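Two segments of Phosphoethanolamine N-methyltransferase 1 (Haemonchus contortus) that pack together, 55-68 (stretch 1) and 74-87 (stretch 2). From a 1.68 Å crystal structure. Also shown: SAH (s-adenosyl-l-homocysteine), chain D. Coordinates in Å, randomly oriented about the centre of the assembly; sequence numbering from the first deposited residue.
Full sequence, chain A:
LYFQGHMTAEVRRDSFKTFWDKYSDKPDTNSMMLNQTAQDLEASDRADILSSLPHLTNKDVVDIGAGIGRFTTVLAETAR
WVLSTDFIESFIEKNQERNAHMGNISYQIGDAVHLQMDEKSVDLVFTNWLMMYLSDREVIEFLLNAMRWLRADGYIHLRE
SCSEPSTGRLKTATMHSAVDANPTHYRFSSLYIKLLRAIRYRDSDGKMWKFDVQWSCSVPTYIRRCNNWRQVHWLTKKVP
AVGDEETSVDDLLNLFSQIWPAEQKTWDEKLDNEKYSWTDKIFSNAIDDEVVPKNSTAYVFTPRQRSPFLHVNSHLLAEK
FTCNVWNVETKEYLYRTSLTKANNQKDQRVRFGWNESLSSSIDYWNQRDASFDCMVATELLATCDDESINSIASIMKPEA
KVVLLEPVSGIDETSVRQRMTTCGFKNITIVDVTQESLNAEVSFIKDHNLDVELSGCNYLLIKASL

Stretch 1 55-68: HLTNKDVVDIGAGI
Stretch 2 74-87: VLAETARWVLSTDF

Strands 60-64 and 81-86 lie side by side and parallel, their axes 14° apart and 4.6 Å at closest approach. The register pairs D60 with W81, V61 with V82, V62 with L83, D63 with S84 and I64 with T85, at CA-CA distances of 4.7 to 5.1 Å. W81, L83 and T85 share a face with D60, V62 and I64; V61, D63, V82 and S84 use the other.

The backbone ladder satisfies alternate residues of stretch 1. V61 N donates to W81 O (2.9 Å), and L83 N donates to V61 O (2.9 Å). D63 N donates to L83 O (2.8 Å), and T85 N donates to D63 O (3.1 Å). At the start, K59 O accepts from R80 N at 2.7 Å and weakly from W81 N at 3.5 Å. At the far end, T85 O accepts from A66 N at 2.8 Å and, with a bent and weak bond, from G65 N at 2.9 Å.

Before the strand, L56 to K59 form a type II turn, closed by K59 N to L56 O at 2.9 Å. K59 NZ reaches back to H55 O (2.8 Å). Two waters serve this end. One accepts from L56 N (3.0 Å) and bonds T78 OG1 (2.5 Å). The other accepts from N58 N (3.0 Å) and donates to T78 O (2.8 Å). T57 N is buried by the contact and has no partner.

R80 (chi1 t, chi2 t, chi3 p) meets D60 (chi1 m) in a two-pronged salt bridge. R80 NE donates to D60 OD1 at 2.9 Å and R80 NH2 to D60 OD2 at 2.8 Å, with OD2 near the guanidinium plane.

On the V61 face, apolar contacts cluster near the strand's start. V61 (t) sets CG2 3.7 Å from A79 CB. L75 (m, t), on the helix, brings CD2 to 3.7 Å from L56 CD1. Further along, D63 OD2 and S84 OG are hydrogen-bonded just outside the stretches. On the other face V62 CG2 (chi1 p) lies 3.8 Å from L83 CD2 (chi1 t, chi2 p).

After the strand, G65 (phi/psi 81/35) and G67 (53/-135) have positive phi, which favours glycine. An ideal CB would lie 3.1 Å from SAH O4' on G65 and 3.1 Å from SAH O3' on G67. D86 (chi1 t, chi2 90°) joins loop and ligand: its OD1 accepts from G67 N at 2.8 Å and from SAH O3' at a very short 2.4 Å, while its OD2 accepts from SAH O2' at 2.7 Å. SAH N donates to G65 O (2.9 Å). F87 (chi1 p) lays one ring face against SAH C4.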

# COMPACT_ATOMS: atom_id res chain seq x y z
N HIS A 55 7.96 17.33 1.84
CA HIS A 55 8.94 18.21 2.46
C HIS A 55 8.35 18.81 3.73
O HIS A 55 7.15 19.08 3.80
CB HIS A 55 9.34 19.32 1.50
CG HIS A 55 10.27 18.87 0.41
ND1 HIS A 55 11.53 19.38 0.27
CD2 HIS A 55 10.10 17.97 -0.59
CE1 HIS A 55 12.12 18.81 -0.78
NE2 HIS A 55 11.27 17.95 -1.31
N LEU A 56 9.20 19.04 4.73
CA LEU A 56 8.72 19.39 6.06
C LEU A 56 9.09 20.79 6.54
O LEU A 56 8.86 21.13 7.70
CB LEU A 56 9.21 18.36 7.08
CG LEU A 56 8.83 16.90 6.79
CD1 LEU A 56 9.52 15.98 7.76
CD2 LEU A 56 7.32 16.72 6.87
N THR A 57 9.64 21.61 5.63
CA THR A 57 10.06 22.97 5.96
C THR A 57 8.92 23.75 6.62
O THR A 57 7.82 23.82 6.08
CB THR A 57 10.52 23.70 4.68
OG1 THR A 57 11.28 22.81 3.86
CG2 THR A 57 11.37 24.92 5.03
N ASN A 58 9.20 24.29 7.82
CA ASN A 58 8.25 25.09 8.60
C ASN A 58 7.08 24.31 9.20
O ASN A 58 6.17 24.91 9.77
CB ASN A 58 7.73 26.27 7.79
CG ASN A 58 8.80 27.28 7.48
OD1 ASN A 58 9.88 27.27 8.07
ND2 ASN A 58 8.51 28.18 6.55
N LYS A 59 7.12 22.99 9.10
CA LYS A 59 6.01 22.18 9.55
C LYS A 59 6.25 21.56 10.92
O LYS A 59 7.40 21.32 11.31
CB LYS A 59 5.66 21.12 8.49
CG LYS A 59 5.10 21.75 7.22
CD LYS A 59 4.93 20.77 6.07
CE LYS A 59 4.46 21.50 4.81
NZ LYS A 59 5.30 21.19 3.62
N ASP A 60 5.17 21.32 11.65
CA ASP A 60 5.20 20.64 12.94
C ASP A 60 4.84 19.16 12.77
O ASP A 60 3.83 18.83 12.15
CB ASP A 60 4.23 21.31 13.93
CG ASP A 60 4.54 22.79 14.15
OD1 ASP A 60 5.71 23.17 14.02
OD2 ASP A 60 3.60 23.57 14.45
N VAL A 61 5.67 18.29 13.33
CA VAL A 61 5.53 16.85 13.16
C VAL A 61 5.40 16.16 14.51
O VAL A 61 6.06 16.55 15.47
CB VAL A 61 6.75 16.25 12.42
CG1 VAL A 61 6.57 14.77 12.18
CG2 VAL A 61 7.00 16.97 11.11
N VAL A 62 4.55 15.14 14.60
CA VAL A 62 4.54 14.30 15.79
C VAL A 62 4.91 12.88 15.39
O VAL A 62 4.26 12.29 14.53
CB VAL A 62 3.19 14.36 16.56
CG1 VAL A 62 2.02 13.97 15.68
CG2 VAL A 62 3.26 13.46 17.79
N ASP A 63 5.98 12.37 15.99
CA ASP A 63 6.47 11.02 15.69
C ASP A 63 6.09 10.14 16.86
O ASP A 63 6.71 10.20 17.92
CB ASP A 63 7.99 11.04 15.48
CG ASP A 63 8.59 9.65 15.25
OD1 ASP A 63 7.84 8.66 15.11
OD2 ASP A 63 9.84 9.56 15.19
N ILE A 64 5.06 9.32 16.67
CA ILE A 64 4.47 8.54 17.76
C ILE A 64 4.94 7.09 17.73
O ILE A 64 4.79 6.40 16.72
CB ILE A 64 2.94 8.58 17.68
CG1 ILE A 64 2.46 10.03 17.64
CG2 ILE A 64 2.31 7.84 18.85
CD1 ILE A 64 0.97 10.17 17.48
N GLY A 65 5.51 6.62 18.84
CA GLY A 65 6.13 5.31 18.88
C GLY A 65 7.52 5.40 18.29
O GLY A 65 8.01 4.47 17.65
N ALA A 66 8.16 6.54 18.52
CA ALA A 66 9.45 6.87 17.90
C ALA A 66 10.61 6.02 18.40
O ALA A 66 11.66 5.98 17.76
CB ALA A 66 9.77 8.33 18.14
N GLY A 67 10.43 5.36 19.55
CA GLY A 67 11.50 4.58 20.15
C GLY A 67 12.77 5.39 20.32
O GLY A 67 12.73 6.55 20.73
N ILE A 68 13.91 4.80 19.96
CA ILE A 68 15.20 5.46 20.11
C ILE A 68 15.38 6.61 19.11
O ILE A 68 16.41 7.28 19.10
CB ILE A 68 16.37 4.48 19.97
CG1 ILE A 68 16.41 3.88 18.55
CG2 ILE A 68 16.28 3.39 21.04
CD1 ILE A 68 17.61 2.98 18.30
N VAL A 74 16.19 12.46 11.79
CA VAL A 74 16.21 13.04 10.46
C VAL A 74 15.02 13.97 10.22
O VAL A 74 15.15 14.97 9.51
CB VAL A 74 16.29 11.94 9.37
CG1 VAL A 74 16.39 12.57 7.98
CG2 VAL A 74 17.49 11.03 9.60
N LEU A 75 13.88 13.66 10.82
CA LEU A 75 12.69 14.50 10.68
C LEU A 75 12.95 15.93 11.17
O LEU A 75 12.57 16.89 10.52
CB LEU A 75 11.49 13.90 11.43
CG LEU A 75 10.87 12.60 10.90
CD1 LEU A 75 9.91 12.01 11.93
CD2 LEU A 75 10.13 12.83 9.58
N ALA A 76 13.63 16.04 12.30
CA ALA A 76 13.93 17.35 12.89
C ALA A 76 14.97 18.15 12.11
O ALA A 76 15.22 19.31 12.44
CB ALA A 76 14.36 17.19 14.33
N GLU A 77 15.58 17.55 11.09
CA GLU A 77 16.52 18.29 10.25
C GLU A 77 15.82 19.34 9.41
O GLU A 77 16.39 20.38 9.12
CB GLU A 77 17.28 17.34 9.31
CG GLU A 77 18.33 16.47 9.98
CD GLU A 77 18.97 15.50 9.00
OE1 GLU A 77 18.76 15.65 7.78
OE2 GLU A 77 19.68 14.58 9.46
N THR A 78 14.58 19.05 9.01
CA THR A 78 13.86 19.99 8.15
C THR A 78 12.54 20.51 8.72
O THR A 78 12.12 21.62 8.39
CB THR A 78 13.66 19.43 6.74
OG1 THR A 78 13.05 18.14 6.81
CG2 THR A 78 15.00 19.32 6.03
N ALA A 79 11.89 19.72 9.58
CA ALA A 79 10.66 20.15 10.24
C ALA A 79 10.95 21.32 11.18
O ALA A 79 12.05 21.41 11.73
CB ALA A 79 10.04 19.01 11.02
N ARG A 80 9.98 22.20 11.37
CA ARG A 80 10.17 23.28 12.33
C ARG A 80 10.35 22.69 13.71
O ARG A 80 11.24 23.10 14.46
CB ARG A 80 8.99 24.24 12.33
CG ARG A 80 9.17 25.37 13.32
CD ARG A 80 8.05 26.38 13.28
NE ARG A 80 6.81 25.87 13.86
CZ ARG A 80 5.80 26.64 14.24
NH1 ARG A 80 5.88 27.96 14.12
NH2 ARG A 80 4.71 26.08 14.76
N TRP A 81 9.53 21.71 14.04
CA TRP A 81 9.50 21.14 15.38
C TRP A 81 8.96 19.72 15.31
O TRP A 81 8.09 19.41 14.50
CB TRP A 81 8.61 21.99 16.27
CG TRP A 81 8.29 21.43 17.62
CD1 TRP A 81 9.08 21.46 18.73
CD2 TRP A 81 7.06 20.81 18.01
NE1 TRP A 81 8.42 20.87 19.79
CE2 TRP A 81 7.18 20.47 19.37
CE3 TRP A 81 5.87 20.50 17.33
CZ2 TRP A 81 6.15 19.83 20.07
CZ3 TRP A 81 4.86 19.87 18.03
CH2 TRP A 81 5.00 19.55 19.38
N VAL A 82 9.50 18.85 16.15
CA VAL A 82 9.04 17.47 16.22
C VAL A 82 8.75 17.10 17.67
O VAL A 82 9.56 17.36 18.55
CB VAL A 82 10.10 16.50 15.66
CG1 VAL A 82 9.57 15.06 15.65
CG2 VAL A 82 10.55 16.93 14.27
N LEU A 83 7.58 16.51 17.90
CA LEU A 83 7.29 15.89 19.19
C LEU A 83 7.49 14.39 19.06
O LEU A 83 6.84 13.74 18.24
CB LEU A 83 5.85 16.17 19.62
CG LEU A 83 5.37 15.29 20.77
CD1 LEU A 83 6.13 15.61 22.04
CD2 LEU A 83 3.87 15.46 20.99
N SER A 84 8.38 13.85 19.87
CA SER A 84 8.75 12.45 19.77
C SER A 84 8.28 11.71 21.02
O SER A 84 8.65 12.08 22.13
CB SER A 84 10.26 12.35 19.62
OG SER A 84 10.63 11.20 18.90
N THR A 85 7.46 10.68 20.84
CA THR A 85 6.86 9.97 21.97
C THR A 85 7.07 8.45 21.89
O THR A 85 7.16 7.89 20.80
CB THR A 85 5.35 10.23 22.08
OG1 THR A 85 4.66 9.46 21.08
CG2 THR A 85 5.03 11.69 21.88
N ASP A 86 7.15 7.80 23.05
CA ASP A 86 7.20 6.34 23.13
C ASP A 86 6.79 5.94 24.53
O ASP A 86 7.00 6.71 25.48
CB ASP A 86 8.60 5.83 22.82
CG ASP A 86 8.61 4.38 22.35
OD1 ASP A 86 8.50 4.15 21.12
OD2 ASP A 86 8.72 3.47 23.20
N PHE A 87 6.20 4.76 24.70
CA PHE A 87 5.80 4.35 26.04
C PHE A 87 6.88 3.58 26.82
O PHE A 87 6.70 3.25 27.99
CB PHE A 87 4.40 3.69 26.07
CG PHE A 87 4.33 2.30 25.48
CD1 PHE A 87 3.22 1.51 25.72
CD2 PHE A 87 5.36 1.78 24.71
CE1 PHE A 87 3.13 0.24 25.20
CE2 PHE A 87 5.27 0.50 24.19
CZ PHE A 87 4.16 -0.26 24.43
N SAH D . 8.89 3.50 15.05
CA SAH D . 10.27 3.17 15.46
CB SAH D . 10.20 1.97 16.47
CG SAH D . 9.47 0.75 15.93
SD SAH D . 9.17 -0.58 17.13
C SAH D . 11.11 2.85 14.30
O SAH D . 10.63 2.30 13.32
OXT SAH D . 12.32 2.86 14.44
C5' SAH D . 7.74 -0.02 18.11
C4' SAH D . 7.86 1.15 18.91
O4' SAH D . 6.54 1.66 19.22
C3' SAH D . 8.51 0.85 20.21
O3' SAH D . 9.34 1.93 20.57
C2' SAH D . 7.40 0.76 21.15
O2' SAH D . 7.81 1.08 22.45
C1' SAH D . 6.44 1.75 20.61
N9 SAH D . 5.02 1.52 21.05
C8 SAH D . 4.26 0.43 20.83
N7 SAH D . 3.03 0.71 21.26
C5 SAH D . 3.00 1.96 21.75
C6 SAH D . 1.99 2.75 22.32
N6 SAH D . 0.71 2.28 22.49
N1 SAH D . 2.31 4.00 22.71
C2 SAH D . 3.54 4.49 22.56
N3 SAH D . 4.52 3.75 22.01
C4 SAH D . 4.28 2.49 21.60
O HOH W 1 11.95 17.87 4.56
O HOH W 2 11.88 24.32 9.06